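Phosphoserine phosphatase RsbX (Bacillus subtilis, PDB 3W42) dephosphorylates the stressosome protein RsbS as a manganese-binding PPM-type phosphatase, thereby acting as a negative regulator of sigma-B in the general stress response. Local coordinates at residues Asn7-Thr12 and Ile95-Arg100. Sequence-based numbering, arbitrary orientation. Where two conformers were deposited one is given.
Sequences NEHIQT and INFEQR
At one end of the PPM-type alpha-beta-beta-alpha sandwich, the turn joining strands 2-6 and 10-17 of one sheet packs on the turn joining strands 88-96 and 101-107 of the other. F97 carries the contact. Its CB points toward 7-12, and with CG anti to the carbonyl carbon (chi1 -56°) the ring lies against H9 CB and I10. H9 CB sits over one face, 3.5 Å from the centroid of the F97 ring and displaced toward CG, a CH-pi contact. A second, longer one runs the other way, with F97 CB 4.0 Å from the centroid of the H9 imidazole. The two rings are nearly parallel, 16° apart, yet slid so far that they hardly overlap; each beta carbon, rather than the partner's ring, lies over the aromatic face. Farther out, I10 CG2 touches the tip of the phenyl, 3.8 Å from F97 CZ, while I10 CD1 loosely meets I95 CD1. The first turn is held by N7, whose OD1 accepts from H9 N, 2.8 Å away and above the carbonyl plane, closing an Asx turn, and from I10 N, 3.0 Å away and nearly along the C=O axis, making an Asx motif. In the second, N96 OD1 takes the N-H of Q99 in the carbonyl plane. L38 of strand 37-45 touches I10, I95 and F97, L198 of strand 191-198 packs on both isoleucines, and R100 forms a salt bridge with the C-terminal carboxylate of S199.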
ATOM      1  N   ASN A   7      14.649   8.696  -5.701  1.00  6.43           N
ATOM      2  CA  ASN A   7      14.967  10.079  -5.932  1.00  7.09           C
ATOM      3  C   ASN A   7      15.678  10.628  -4.707  1.00  6.94           C
ATOM      4  O   ASN A   7      16.083   9.848  -3.844  1.00  7.86           O
ATOM      5  CB  ASN A   7      13.802  10.894  -6.462  1.00  7.61           C
ATOM      6  CG  ASN A   7      12.730  11.143  -5.434  1.00  7.08           C
ATOM      7  OD1 ASN A   7      12.904  10.899  -4.229  1.00  7.14           O
ATOM      8  ND2 ASN A   7      11.579  11.572  -5.904  1.00  9.10           N
ATOM      9  N   GLU A   8      15.815  11.941  -4.596  1.00  6.96           N
ATOM     10  CA  GLU A   8      16.536  12.479  -3.465  1.00  7.29           C
ATOM     11  C   GLU A   8      15.794  12.308  -2.129  1.00  5.76           C
ATOM     12  O   GLU A   8      16.427  12.429  -1.082  1.00  7.90           O
ATOM     13  CB  GLU A   8      16.820  13.990  -3.707  1.00  8.75           C
ATOM     14  CG  GLU A   8      17.776  14.287  -4.892  1.00 10.49           C
ATOM     15  CD  GLU A   8      17.736  15.739  -5.390  1.00 11.44           C
ATOM     16  OE1 GLU A   8      16.653  16.132  -5.990  1.00 14.23           O
ATOM     17  OE2 GLU A   8      18.708  16.486  -5.168  1.00 17.75           O
ATOM     18  N   HIS A   9      14.513  12.058  -2.183  1.00  5.37           N
ATOM     19  CA  HIS A   9      13.647  12.066  -1.014  1.00  5.47           C
ATOM     20  C   HIS A   9      13.183  10.705  -0.561  1.00  5.31           C
ATOM     21  O   HIS A   9      12.740  10.553   0.593  1.00  5.46           O
ATOM     22  CB  HIS A   9      12.430  12.952  -1.285  1.00  6.21           C
ATOM     23  CG  HIS A   9      12.850  14.341  -1.651  1.00  7.71           C
ATOM     24  ND1 HIS A   9      13.475  15.179  -0.763  1.00  9.38           N
ATOM     25  CD2 HIS A   9      12.789  14.944  -2.861  1.00 10.81           C
ATOM     26  CE1 HIS A   9      13.763  16.289  -1.444  1.00 13.85           C
ATOM     27  NE2 HIS A   9      13.384  16.145  -2.709  1.00 12.35           N
ATOM     28  N   ILE A  10      13.177   9.724  -1.436  1.00  5.50           N
ATOM     29  CA  ILE A  10      12.671   8.400  -1.120  1.00  5.82           C
ATOM     30  C   ILE A  10      13.292   7.369  -2.046  1.00  6.12           C
ATOM     31  O   ILE A  10      13.598   7.651  -3.193  1.00  6.94           O
ATOM     32  CB  ILE A  10      11.104   8.356  -1.281  1.00  6.17           C
ATOM     33  CG1 ILE A  10      10.482   7.148  -0.511  1.00  6.07           C
ATOM     34  CG2 ILE A  10      10.653   8.477  -2.760  1.00  7.79           C
ATOM     35  CD1 ILE A  10       8.990   7.124  -0.577  1.00  7.49           C
ATOM     36  N   GLN A  11      13.459   6.169  -1.500  0.54  5.10           N
ATOM     37  CA  GLN A  11      13.682   4.979  -2.302  0.54  4.89           C
ATOM     38  C   GLN A  11      12.555   3.998  -2.052  0.54  4.72           C
ATOM     39  O   GLN A  11      12.125   3.851  -0.892  0.54  5.13           O
ATOM     40  CB  GLN A  11      15.058   4.370  -2.211  0.54  6.43           C
ATOM     41  CG  GLN A  11      15.381   3.789  -0.915  0.54  7.75           C
ATOM     42  CD  GLN A  11      16.619   2.958  -0.833  0.54  8.70           C
ATOM     43  OE1 GLN A  11      16.484   2.000   0.040  0.54  7.63           O
ATOM     44  NE2 GLN A  11      17.790   3.401  -1.395  0.54  9.63           N
ATOM     45  N   THR A  12      12.067   3.380  -3.110  1.00  5.07           N
ATOM     46  CA  THR A  12      10.938   2.497  -3.013  1.00  5.40           C
ATOM     47  C   THR A  12      11.200   1.143  -3.718  1.00  5.29           C
ATOM     48  O   THR A  12      12.038   1.046  -4.627  1.00  6.37           O
ATOM     49  CB  THR A  12       9.661   3.095  -3.585  1.00  5.15           C
ATOM     50  OG1 THR A  12       9.834   3.391  -4.987  1.00  6.83           O
ATOM     51  CG2 THR A  12       9.238   4.385  -2.867  1.00  7.24           C
ATOM     52  N   ILE A  95       2.547  11.549   0.199  1.00  5.01           N
ATOM     53  CA  ILE A  95       3.667  12.127   0.936  1.00  5.06           C
ATOM     54  C   ILE A  95       4.077  13.416   0.280  1.00  5.64           C
ATOM     55  O   ILE A  95       4.289  13.471  -0.917  1.00  6.68           O
ATOM     56  CB  ILE A  95       4.855  11.177   1.068  1.00  6.22           C
ATOM     57  CG1 ILE A  95       4.437   9.807   1.567  1.00  7.89           C
ATOM     58  CG2 ILE A  95       5.923  11.869   1.892  1.00  9.01           C
ATOM     59  CD1 ILE A  95       5.568   8.758   1.680  1.00 10.15           C
ATOM     60  N   ASN A  96       4.230  14.482   1.080  1.00  6.42           N
ATOM     61  CA  ASN A  96       4.849  15.718   0.631  1.00  6.79           C
ATOM     62  C   ASN A  96       6.266  15.788   1.253  1.00  6.94           C
ATOM     63  O   ASN A  96       6.402  15.804   2.479  1.00  6.91           O
ATOM     64  CB  ASN A  96       3.997  16.946   1.072  1.00  8.23           C
ATOM     65  CG  ASN A  96       4.660  18.183   0.565  1.00 10.33           C
ATOM     66  OD1 ASN A  96       5.653  18.649   1.108  1.00 10.09           O
ATOM     67  ND2 ASN A  96       4.142  18.726  -0.590  1.00 13.68           N
ATOM     68  N   PHE A  97       7.264  15.767   0.406  1.00  6.33           N
ATOM     69  CA  PHE A  97       8.626  15.630   0.895  1.00  6.52           C
ATOM     70  C   PHE A  97       9.134  16.895   1.594  1.00  7.76           C
ATOM     71  O   PHE A  97       9.792  16.773   2.635  1.00  8.19           O
ATOM     72  CB  PHE A  97       9.619  15.244  -0.191  1.00  6.95           C
ATOM     73  CG  PHE A  97       9.234  13.970  -0.918  1.00  6.14           C
ATOM     74  CD1 PHE A  97       8.947  12.830  -0.193  1.00  6.81           C
ATOM     75  CD2 PHE A  97       9.180  13.889  -2.306  1.00  6.80           C
ATOM     76  CE1 PHE A  97       8.654  11.629  -0.874  1.00  6.79           C
ATOM     77  CE2 PHE A  97       8.874  12.746  -2.919  1.00  7.68           C
ATOM     78  CZ  PHE A  97       8.636  11.614  -2.234  1.00  7.28           C
ATOM     79  N   GLU A  98       8.871  18.090   1.050  1.00  8.14           N
ATOM     80  CA  GLU A  98       9.351  19.327   1.662  1.00  9.44           C
ATOM     81  C   GLU A  98       8.850  19.472   3.110  1.00  9.67           C
ATOM     82  O   GLU A  98       9.615  19.948   3.990  1.00 10.75           O
ATOM     83  CB  GLU A  98       8.948  20.504   0.791  1.00 11.59           C
ATOM     84  CG  GLU A  98       9.591  21.870   1.249  1.00 18.48           C
ATOM     85  CD  GLU A  98       8.753  22.661   2.202  1.00 23.54           C
ATOM     86  OE1 GLU A  98       7.481  22.493   2.218  1.00 30.76           O
ATOM     87  OE2 GLU A  98       9.386  23.536   2.864  1.00 30.07           O
ATOM     88  N   GLN A  99       7.575  19.118   3.340  1.00  8.44           N
ATOM     89  CA  GLN A  99       6.981  19.230   4.627  1.00  8.49           C
ATOM     90  C   GLN A  99       7.269  18.003   5.468  1.00  7.68           C
ATOM     91  O   GLN A  99       6.904  17.962   6.664  1.00  9.14           O
ATOM     92  CB  GLN A  99       5.495  19.410   4.518  1.00 10.99           C
ATOM     93  CG  GLN A  99       5.086  20.675   3.875  1.00 14.90           C
ATOM     94  CD  GLN A  99       3.565  20.945   3.936  1.00 26.17           C
ATOM     95  OE1 GLN A  99       2.726  20.248   4.598  1.00 32.22           O
ATOM     96  NE2 GLN A  99       3.201  21.998   3.271  1.00 33.21           N
ATOM     97  N   ARG A 100       7.808  16.917   4.901  1.00  6.92           N
ATOM     98  CA  ARG A 100       7.857  15.577   5.534  1.00  6.86           C
ATOM     99  C   ARG A 100       6.515  15.270   6.156  1.00  6.22           C
ATOM    100  O   ARG A 100       6.426  14.883   7.315  1.00  7.89           O
ATOM    101  CB  ARG A 100       9.025  15.384   6.498  1.00  7.05           C
ATOM    102  CG  ARG A 100      10.374  15.406   5.806  1.00  7.06           C
ATOM    103  CD  ARG A 100      11.458  14.802   6.685  1.00  6.34           C
ATOM    104  NE  ARG A 100      12.765  14.676   6.057  1.00  6.43           N
ATOM    105  CZ  ARG A 100      13.679  15.622   6.006  1.00  6.71           C
ATOM    106  NH1 ARG A 100      13.441  16.812   6.607  1.00  7.71           N
ATOM    107  NH2 ARG A 100      14.809  15.425   5.406  1.00  7.18           N
TER